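Local coordinates for amidohydrolase (Xanthomonas campestris pv. campestris, PDB 4DZH), which probably deaminates adenosine-type nucleosides such as 5'-methylthioadenosine, as a zinc-binding member of the ATZ/TRZ family of metallo-dependent hydrolases, at residues N137-F142 / G160-D165; V206-F211 / L248-R253; A70-L75 / T351-A356. All coordinates share one frame; numbering follows the deposited sequence.

In the fold
From the N terminus, the chain first meets residues 70-75 on strand 69-80, but interaction 3 closes only when residues 351-356 of helix 349-363 arrive, with 275 residues in between. Interactions 1 and 2 both nest inside that long loop and follow one another in series. Interaction 1 closes the beta-alpha-beta unit made by strand 133-139, helix 143-152 and strand 156-163; interaction 2 then joins helix 208-221 to helix 247-254. These two touch, since D165 OD1 probably accepts hydrogen bonds from N207 N and N210 ND2. Interaction 3 lies across the chain's centre from both, yet strands 69-80 and 133-139 are neighbours in one sheet, linking it to interaction 1.

Interaction 1: residues N137-F142 / G160-D165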
loop_
_atom_site.group_PDB
_atom_site.type_symbol
_atom_site.label_atom_id
_atom_site.label_comp_id
_atom_site.label_asym_id
_atom_site.label_seq_id
_atom_site.Cartn_x
_atom_site.Cartn_y
_atom_site.Cartn_z
ATOM N N ASN A 137 -20.331 1.003 -1.810
ATOM C CA ASN A 137 -21.283 0.038 -2.362
ATOM C C ASN A 137 -21.275 -1.095 -1.354
ATOM O O ASN A 137 -20.426 -2.016 -1.436
ATOM C CB ASN A 137 -20.770 -0.468 -3.694
ATOM C CG ASN A 137 -21.768 -1.345 -4.411
ATOM O OD1 ASN A 137 -22.978 -1.311 -4.148
ATOM N ND2 ASN A 137 -21.277 -2.075 -5.385
ATOM N N GLU A 138 -22.225 -1.023 -0.407
ATOM C CA GLU A 138 -22.252 -1.899 0.762
ATOM C C GLU A 138 -22.964 -3.225 0.480
ATOM O O GLU A 138 -23.968 -3.287 -0.230
ATOM C CB GLU A 138 -23.026 -1.181 1.888
ATOM C CG GLU A 138 -22.927 -1.896 3.237
ATOM C CD GLU A 138 -21.483 -2.075 3.737
ATOM O OE1 GLU A 138 -20.624 -1.126 3.703
ATOM O OE2 GLU A 138 -21.226 -3.172 4.235
ATOM N N ASN A 139 -22.431 -4.305 1.078
ATOM C CA ASN A 139 -23.007 -5.620 0.820
ATOM C C ASN A 139 -22.981 -6.409 2.133
ATOM O O ASN A 139 -21.986 -7.060 2.446
ATOM C CB ASN A 139 -22.125 -6.267 -0.270
ATOM C CG ASN A 139 -22.644 -7.591 -0.768
ATOM O OD1 ASN A 139 -23.376 -8.278 -0.096
ATOM N ND2 ASN A 139 -22.194 -7.984 -1.974
ATOM N N TYR A 140 -24.039 -6.296 2.946
ATOM C CA TYR A 140 -24.048 -6.998 4.233
ATOM C C TYR A 140 -25.474 -7.237 4.761
ATOM O O TYR A 140 -26.461 -6.612 4.291
ATOM C CB TYR A 140 -23.223 -6.296 5.314
ATOM C CG TYR A 140 -22.550 -7.284 6.289
ATOM C CD1 TYR A 140 -21.487 -8.105 5.866
ATOM C CD2 TYR A 140 -23.003 -7.417 7.613
ATOM C CE1 TYR A 140 -20.896 -8.980 6.729
ATOM C CE2 TYR A 140 -22.419 -8.311 8.476
ATOM C CZ TYR A 140 -21.362 -9.085 8.038
ATOM O OH TYR A 140 -20.750 -9.978 8.903
ATOM N N PHE A 141 -25.558 -8.177 5.719
ATOM C CA PHE A 141 -26.790 -8.462 6.439
ATOM C C PHE A 141 -27.184 -7.227 7.212
ATOM O O PHE A 141 -26.358 -6.387 7.519
ATOM C CB PHE A 141 -26.562 -9.653 7.378
ATOM C CG PHE A 141 -26.111 -10.909 6.659
ATOM C CD1 PHE A 141 -27.030 -11.709 5.997
ATOM C CD2 PHE A 141 -24.779 -11.276 6.667
ATOM C CE1 PHE A 141 -26.638 -12.858 5.328
ATOM C CE2 PHE A 141 -24.365 -12.427 6.006
ATOM C CZ PHE A 141 -25.308 -13.213 5.338
ATOM N N PHE A 142 -28.473 -7.137 7.550
ATOM C CA PHE A 142 -28.956 -5.971 8.307
ATOM C C PHE A 142 -28.714 -4.661 7.563
ATOM O O PHE A 142 -28.333 -3.655 8.164
ATOM C CB PHE A 142 -28.448 -5.953 9.763
ATOM C CG PHE A 142 -28.942 -7.124 10.571
ATOM C CD1 PHE A 142 -28.267 -8.352 10.533
ATOM C CD2 PHE A 142 -30.113 -7.025 11.303
ATOM C CE1 PHE A 142 -28.744 -9.435 11.237
ATOM C CE2 PHE A 142 -30.594 -8.106 12.011
ATOM C CZ PHE A 142 -29.910 -9.312 11.984
ATOM N N GLY A 160 -26.820 -2.692 -0.292
ATOM C CA GLY A 160 -27.386 -3.902 -0.872
ATOM C C GLY A 160 -28.219 -4.746 0.075
ATOM O O GLY A 160 -27.840 -4.951 1.239
ATOM N N ALA A 161 -29.307 -5.295 -0.453
ATOM C CA ALA A 161 -30.143 -6.229 0.275
ATOM C C ALA A 161 -29.670 -7.632 -0.112
ATOM O O ALA A 161 -29.803 -8.062 -1.264
ATOM C CB ALA A 161 -31.640 -6.023 -0.138
ATOM N N VAL A 162 -29.050 -8.322 0.840
ATOM C CA VAL A 162 -28.527 -9.666 0.574
ATOM C C VAL A 162 -29.624 -10.664 0.178
ATOM O O VAL A 162 -30.680 -10.740 0.844
ATOM C CB VAL A 162 -27.776 -10.236 1.826
ATOM C CG1 VAL A 162 -27.321 -11.672 1.584
ATOM C CG2 VAL A 162 -26.585 -9.373 2.219
ATOM N N ILE A 163 -29.366 -11.428 -0.886
ATOM C CA ILE A 163 -30.219 -12.550 -1.232
ATOM C C ILE A 163 -29.330 -13.809 -1.237
ATOM O O ILE A 163 -28.291 -13.832 -1.909
ATOM C CB ILE A 163 -30.823 -12.387 -2.643
ATOM C CG1 ILE A 163 -31.633 -11.096 -2.750
ATOM C CG2 ILE A 163 -31.625 -13.642 -3.044
ATOM C CD1 ILE A 163 -32.894 -11.064 -1.814
ATOM N N ILE A 164 -29.721 -14.860 -0.512
ATOM C CA ILE A 164 -28.904 -16.075 -0.450
ATOM C C ILE A 164 -29.851 -17.237 -0.124
ATOM O O ILE A 164 -30.926 -17.032 0.460
ATOM C CB ILE A 164 -27.729 -15.884 0.580
ATOM C CG1 ILE A 164 -26.689 -16.998 0.463
ATOM C CG2 ILE A 164 -28.219 -15.728 2.014
ATOM C CD1 ILE A 164 -25.455 -16.730 1.290
ATOM N N ASP A 165 -29.469 -18.447 -0.520
ATOM C CA ASP A 165 -30.380 -19.590 -0.361
ATOM C C ASP A 165 -30.430 -20.099 1.074
ATOM O O ASP A 165 -31.217 -20.991 1.361
ATOM C CB ASP A 165 -29.906 -20.799 -1.174
ATOM C CG ASP A 165 -30.020 -20.623 -2.675
ATOM O OD1 ASP A 165 -30.643 -19.662 -3.173
ATOM O OD2 ASP A 165 -29.488 -21.520 -3.371
HETATM O O HOH W 1 -25.595 -3.991 2.490
HETATM O O HOH W 2 -29.042 -7.247 3.665
#
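E138 and G160 supply the direct backbone bond between strands 133-139 and 156-163, neighbouring parallel strands of a beta-alpha-beta unit of the TIM barrel, joined through helix 143-152. G160 N donates to E138 O at 2.9 Å, and the N-H...O angle of 139° shows the bond to be bent.

Beyond it, water takes over. One molecule accepts from Y140 N at 2.8 Å and lies 2.7 Å from G160 O, where it can donate; a second donates to Y140 O at 2.7 Å and accepts from V162 N.

The two methyls of V162 divide the packing. With CG1 anti to the backbone N (chi1 176°), CG2 makes van der Waals contact with Y140 O at 3.5 Å, while CG1 forms the apolar contact, 4.0 Å from F141 CE1. F141 in turn sets its CD2 over the centre of one face of the Y140 ring, whose hydroxyl bonds E108.

N139 O accepts from ND1 of H81, a zinc ligand, which places N139 beside the metal site. From N139-G160 to F141-V162 the CA-CA distance grows from 5.0 to 6.2 Å: the two chains draw apart beyond the E138-G160 bond, with water able to satisfy the backbone groups there.

Interaction 2: residues V206-F211 / L248-R253; sequences VNDANF and LARLDR
The F211 ring is sandwiched: L251 CD2 lies 3.7 Å above one face, offset toward the rim, and V206 CG1 covers the centre of the opposite face. R250 NH2 comes to the ring edge, in its plane, with the guanidinium turned 71° against the ring. The L251 methyl makes a CH-pi contact, 19° off the ring normal. Beside this ring lies a salt-bridge network of D208, R250 and R253 that joins two helices of the TIM-barrel fold, 208-221 and 247-254.

R250 grips D208 side-on, and both nitrogens use one oxygen: NE lies 2.8 Å and NH2 2.7 Å from D208 OD1. The carboxylate and guanidinium planes are nearly coplanar, 23° apart. CG of R250 is anti to its backbone N and the chain runs extended to NE, which carries the head across to the start of the other helix. There NH2 also donates to V206 O at 2.9 Å, in both the guanidinium and the carbonyl plane, while NH1 bonds P203 O. Y243 adds a cation-pi contact.

R253 approaches the other carboxylate oxygen. Its NE is held by Q245 OE1, and NH1 meets D208 OD2 from above the carboxylate plane at 3.2 Å; the bond from NH2 is weak. Two arginines beside D208, at the first turn of its helix, would probably stabilise its negative charge.

N207 is the N-cap of that helix, its OD1 accepting from N210 N at 2.8 Å.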
loop_
_atom_site.group_PDB
_atom_site.type_symbol
_atom_site.label_atom_id
_atom_site.label_comp_id
_atom_site.label_asym_id
_atom_site.label_seq_id
_atom_site.Cartn_x
_atom_site.Cartn_y
_atom_site.Cartn_z
ATOM N N VAL A 206 -26.824 -18.874 -4.676
ATOM C CA VAL A 206 -28.092 -18.307 -5.083
ATOM C C VAL A 206 -28.649 -19.198 -6.193
ATOM O O VAL A 206 -28.041 -19.330 -7.259
ATOM C CB VAL A 206 -27.962 -16.855 -5.595
ATOM C CG1 VAL A 206 -29.299 -16.334 -6.123
ATOM C CG2 VAL A 206 -27.428 -15.929 -4.493
ATOM N N ASN A 207 -29.814 -19.797 -5.949
ATOM C CA ASN A 207 -30.361 -20.718 -6.941
ATOM C C ASN A 207 -31.025 -20.006 -8.139
ATOM O O ASN A 207 -31.211 -18.793 -8.119
ATOM C CB ASN A 207 -31.249 -21.775 -6.276
ATOM C CG ASN A 207 -32.542 -21.196 -5.661
ATOM O OD1 ASN A 207 -33.013 -20.119 -6.037
ATOM N ND2 ASN A 207 -33.129 -21.939 -4.720
ATOM N N ASP A 208 -31.345 -20.747 -9.199
ATOM C CA ASP A 208 -31.925 -20.139 -10.396
ATOM C C ASP A 208 -33.224 -19.344 -10.134
ATOM O O ASP A 208 -33.454 -18.286 -10.733
ATOM C CB ASP A 208 -32.240 -21.233 -11.416
ATOM C CG ASP A 208 -31.010 -21.682 -12.171
ATOM O OD1 ASP A 208 -29.893 -21.206 -11.822
ATOM O OD2 ASP A 208 -31.142 -22.497 -13.124
ATOM N N ALA A 209 -34.102 -19.880 -9.276
ATOM C CA ALA A 209 -35.363 -19.226 -8.946
ATOM C C ALA A 209 -35.153 -17.895 -8.219
ATOM O O ALA A 209 -35.833 -16.923 -8.516
ATOM C CB ALA A 209 -36.225 -20.165 -8.121
ATOM N N ASN A 210 -34.209 -17.868 -7.280
ATOM C CA ASN A 210 -33.858 -16.630 -6.594
ATOM C C ASN A 210 -33.237 -15.605 -7.549
ATOM O O ASN A 210 -33.499 -14.403 -7.433
ATOM C CB ASN A 210 -32.942 -16.911 -5.403
ATOM C CG ASN A 210 -33.723 -17.414 -4.199
ATOM O OD1 ASN A 210 -34.930 -17.179 -4.099
ATOM N ND2 ASN A 210 -33.044 -18.090 -3.282
ATOM N N PHE A 211 -32.443 -16.083 -8.512
ATOM C CA PHE A 211 -31.826 -15.182 -9.492
ATOM C C PHE A 211 -32.915 -14.619 -10.397
ATOM O O PHE A 211 -32.902 -13.439 -10.776
ATOM C CB PHE A 211 -30.739 -15.899 -10.330
ATOM C CG PHE A 211 -29.352 -15.698 -9.801
ATOM C CD1 PHE A 211 -28.871 -14.424 -9.459
ATOM C CD2 PHE A 211 -28.526 -16.783 -9.628
ATOM C CE1 PHE A 211 -27.581 -14.270 -8.972
ATOM C CE2 PHE A 211 -27.253 -16.638 -9.149
ATOM C CZ PHE A 211 -26.769 -15.368 -8.824
ATOM N N LEU A 248 -20.734 -16.906 -15.750
ATOM C CA LEU A 248 -21.225 -15.797 -16.567
ATOM C C LEU A 248 -22.210 -16.292 -17.643
ATOM O O LEU A 248 -23.190 -15.613 -17.951
ATOM C CB LEU A 248 -20.063 -14.980 -17.147
ATOM C CG LEU A 248 -19.608 -13.810 -16.262
ATOM C CD1 LEU A 248 -18.271 -13.301 -16.769
ATOM C CD2 LEU A 248 -20.729 -12.738 -16.244
ATOM N N ALA A 249 -21.961 -17.480 -18.193
ATOM C CA ALA A 249 -22.887 -18.077 -19.165
ATOM C C ALA A 249 -24.258 -18.365 -18.546
ATOM O O ALA A 249 -25.311 -18.070 -19.143
ATOM C CB ALA A 249 -22.277 -19.351 -19.758
ATOM N N ARG A 250 -24.254 -18.953 -17.349
ATOM C CA ARG A 250 -25.495 -19.172 -16.605
ATOM C C ARG A 250 -26.229 -17.875 -16.239
ATOM O O ARG A 250 -27.442 -17.780 -16.387
ATOM C CB ARG A 250 -25.249 -20.004 -15.352
ATOM C CG ARG A 250 -26.383 -19.964 -14.331
ATOM C CD ARG A 250 -26.064 -20.852 -13.118
ATOM N NE ARG A 250 -27.131 -20.787 -12.136
ATOM C CZ ARG A 250 -26.964 -20.372 -10.888
ATOM N NH1 ARG A 250 -25.753 -20.011 -10.490
ATOM N NH2 ARG A 250 -28.007 -20.307 -10.042
ATOM N N LEU A 251 -25.508 -16.873 -15.738
ATOM C CA LEU A 251 -26.139 -15.596 -15.424
ATOM C C LEU A 251 -26.694 -14.924 -16.678
ATOM O O LEU A 251 -27.732 -14.265 -16.629
ATOM C CB LEU A 251 -25.123 -14.662 -14.772
ATOM C CG LEU A 251 -24.575 -15.055 -13.382
ATOM C CD1 LEU A 251 -23.346 -14.241 -13.025
ATOM C CD2 LEU A 251 -25.621 -14.906 -12.290
ATOM N N ASP A 252 -26.000 -15.106 -17.800
ATOM C CA ASP A 252 -26.456 -14.570 -19.086
ATOM C C ASP A 252 -27.804 -15.205 -19.477
ATOM O O ASP A 252 -28.735 -14.507 -19.853
ATOM C CB ASP A 252 -25.390 -14.791 -20.167
ATOM C CG ASP A 252 -25.771 -14.178 -21.520
ATOM O OD1 ASP A 252 -26.769 -13.440 -21.568
ATOM O OD2 ASP A 252 -25.060 -14.413 -22.529
ATOM N N ARG A 253 -27.906 -16.525 -19.354
ATOM C CA ARG A 253 -29.153 -17.204 -19.665
ATOM C C ARG A 253 -30.254 -16.836 -18.654
ATOM O O ARG A 253 -31.428 -16.798 -19.004
ATOM C CB ARG A 253 -28.939 -18.722 -19.765
ATOM C CG ARG A 253 -28.979 -19.472 -18.433
ATOM C CD ARG A 253 -29.266 -20.981 -18.569
ATOM N NE ARG A 253 -28.639 -21.705 -17.462
ATOM C CZ ARG A 253 -29.201 -21.904 -16.268
ATOM N NH1 ARG A 253 -30.429 -21.462 -16.013
ATOM N NH2 ARG A 253 -28.525 -22.562 -15.325
#

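Interaction 3: residues A70-L75 / T351-A356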
loop_
_atom_site.group_PDB
_atom_site.type_symbol
_atom_site.label_atom_id
_atom_site.label_comp_id
_atom_site.label_asym_id
_atom_site.label_seq_id
_atom_site.Cartn_x
_atom_site.Cartn_y
_atom_site.Cartn_z
ATOM N N ALA A 70 -4.269 19.234 -2.945
ATOM C CA ALA A 70 -5.081 18.891 -4.119
ATOM C C ALA A 70 -6.510 18.707 -3.650
ATOM O O ALA A 70 -6.765 18.092 -2.618
ATOM C CB ALA A 70 -4.599 17.602 -4.739
ATOM N N LEU A 71 -7.467 19.252 -4.400
ATOM C CA LEU A 71 -8.885 19.010 -4.149
ATOM C C LEU A 71 -9.405 18.095 -5.258
ATOM O O LEU A 71 -9.204 18.373 -6.443
ATOM C CB LEU A 71 -9.653 20.353 -4.127
ATOM C CG LEU A 71 -11.155 20.310 -3.803
ATOM C CD1 LEU A 71 -11.507 19.810 -2.423
ATOM C CD2 LEU A 71 -11.732 21.730 -3.973
ATOM N N MET A 72 -10.002 16.976 -4.868
ATOM C CA MET A 72 -10.516 15.978 -5.816
ATOM C C MET A 72 -11.879 15.467 -5.298
ATOM O O MET A 72 -12.258 15.726 -4.140
ATOM C CB MET A 72 -9.522 14.816 -5.917
ATOM C CG MET A 72 -9.408 14.028 -4.652
ATOM S SD MET A 72 -8.130 12.769 -4.803
ATOM C CE MET A 72 -8.639 11.731 -3.435
ATOM N N PRO A 73 -12.640 14.744 -6.153
ATOM C CA PRO A 73 -13.886 14.115 -5.673
ATOM C C PRO A 73 -13.561 13.053 -4.636
ATOM O O PRO A 73 -12.465 12.475 -4.690
ATOM C CB PRO A 73 -14.438 13.424 -6.925
ATOM C CG PRO A 73 -13.771 14.115 -8.120
ATOM C CD PRO A 73 -12.371 14.418 -7.571
ATOM N N GLY A 74 -14.515 12.821 -3.727
ATOM C CA GLY A 74 -14.340 11.721 -2.790
ATOM C C GLY A 74 -14.123 10.416 -3.524
ATOM O O GLY A 74 -14.644 10.157 -4.609
ATOM N N LEU A 75 -13.299 9.567 -2.953
ATOM C CA LEU A 75 -13.137 8.228 -3.476
ATOM C C LEU A 75 -14.376 7.396 -3.225
ATOM O O LEU A 75 -15.066 7.501 -2.196
ATOM C CB LEU A 75 -11.931 7.574 -2.833
ATOM C CG LEU A 75 -10.619 8.355 -3.037
ATOM C CD1 LEU A 75 -9.453 7.666 -2.334
ATOM C CD2 LEU A 75 -10.288 8.688 -4.536
ATOM N N THR A 351 -6.113 7.308 -15.244
ATOM C CA THR A 351 -7.097 6.250 -15.473
ATOM C C THR A 351 -7.468 5.547 -14.179
ATOM O O THR A 351 -8.637 5.243 -13.924
ATOM C CB THR A 351 -6.559 5.253 -16.492
ATOM O OG1 THR A 351 -6.340 5.942 -17.739
ATOM C CG2 THR A 351 -7.545 4.112 -16.717
ATOM N N THR A 352 -6.466 5.303 -13.341
ATOM C CA THR A 352 -6.738 4.664 -12.053
ATOM C C THR A 352 -7.569 5.601 -11.164
ATOM O O THR A 352 -8.539 5.175 -10.519
ATOM C CB THR A 352 -5.423 4.250 -11.328
ATOM O OG1 THR A 352 -4.680 3.307 -12.125
ATOM C CG2 THR A 352 -5.778 3.602 -10.009
ATOM N N LEU A 353 -7.173 6.873 -11.081
ATOM C CA LEU A 353 -7.927 7.829 -10.291
ATOM C C LEU A 353 -9.369 7.966 -10.827
ATOM O O LEU A 353 -10.326 8.111 -10.038
ATOM C CB LEU A 353 -7.199 9.181 -10.202
ATOM C CG LEU A 353 -7.880 10.114 -9.181
ATOM C CD1 LEU A 353 -7.717 9.613 -7.728
ATOM C CD2 LEU A 353 -7.282 11.502 -9.278
ATOM N N ARG A 354 -9.511 7.879 -12.152
ATOM C CA ARG A 354 -10.847 7.914 -12.759
ATOM C C ARG A 354 -11.709 6.755 -12.249
ATOM O O ARG A 354 -12.851 6.965 -11.855
ATOM C CB ARG A 354 -10.726 7.869 -14.285
ATOM C CG ARG A 354 -12.079 8.061 -15.038
ATOM C CD ARG A 354 -11.808 8.304 -16.516
ATOM N NE ARG A 354 -13.022 8.470 -17.361
ATOM C CZ ARG A 354 -13.600 9.655 -17.563
ATOM N NH1 ARG A 354 -13.113 10.722 -16.934
ATOM N NH2 ARG A 354 -14.675 9.783 -18.398
ATOM N N ALA A 355 -11.152 5.544 -12.250
ATOM C CA ALA A 355 -11.837 4.362 -11.743
ATOM C C ALA A 355 -12.262 4.545 -10.283
ATOM O O ALA A 355 -13.391 4.193 -9.891
ATOM C CB ALA A 355 -10.999 3.128 -11.930
ATOM N N ALA A 356 -11.350 5.096 -9.469
ATOM C CA ALA A 356 -11.612 5.312 -8.051
ATOM C C ALA A 356 -12.697 6.347 -7.733
ATOM O O ALA A 356 -13.182 6.425 -6.579
ATOM C CB ALA A 356 -10.307 5.728 -7.350
#
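L75 swings its CG anti to its own carbonyl carbon (chi1 -58°), and L353 swings its CG anti to its backbone N (chi1 -171°); these torsions help to turn the two branched ends toward each other. L75 CD2 and L353 CD1 lie 4.2 Å apart. The same L75 methyl also rests against A356 CB at 4.1 Å, and the same L353 methyl meets the sulfur of M72, SD to CD1 being 4.3 Å. The contact is thus a short apolar chain, from M72 through L353 and L75 to A356, in which each leucine offers a single methyl to both of its partners.

L353 and A356 are three residues apart on the helix, just under one turn, and so face the segment 70-75 together. M72 and L75 provide the matching pair on the other side, with P73 and G74 between them.

Where the backbones come nearest, at L75 and A356, the CA atoms are 5.6 Å apart. The small side chain of A356 is consistent with such a close approach. L75 CA directs a C-H toward A356 O at 3.6 Å, with an angle of 132° at the hydrogen. No conventional hydrogen bond crosses between the segments, so the evidence points to packing of buried residues as the means by which they are joined.

Strand 69-80 of the TIM-barrel fold continues from here to H79, a zinc ligand. M72 makes backbone hydrogen bonds with V382 of the antiparallel strand 381-385, and G74 with D380 just before it, while L71 bonds Y22 and V24. Through the M72, L75, L353 and A356 contacts helix 349-363 lies against strand 69-80, and helix 326-341 adds M326 and F327 beside L75 and N330 beside A356.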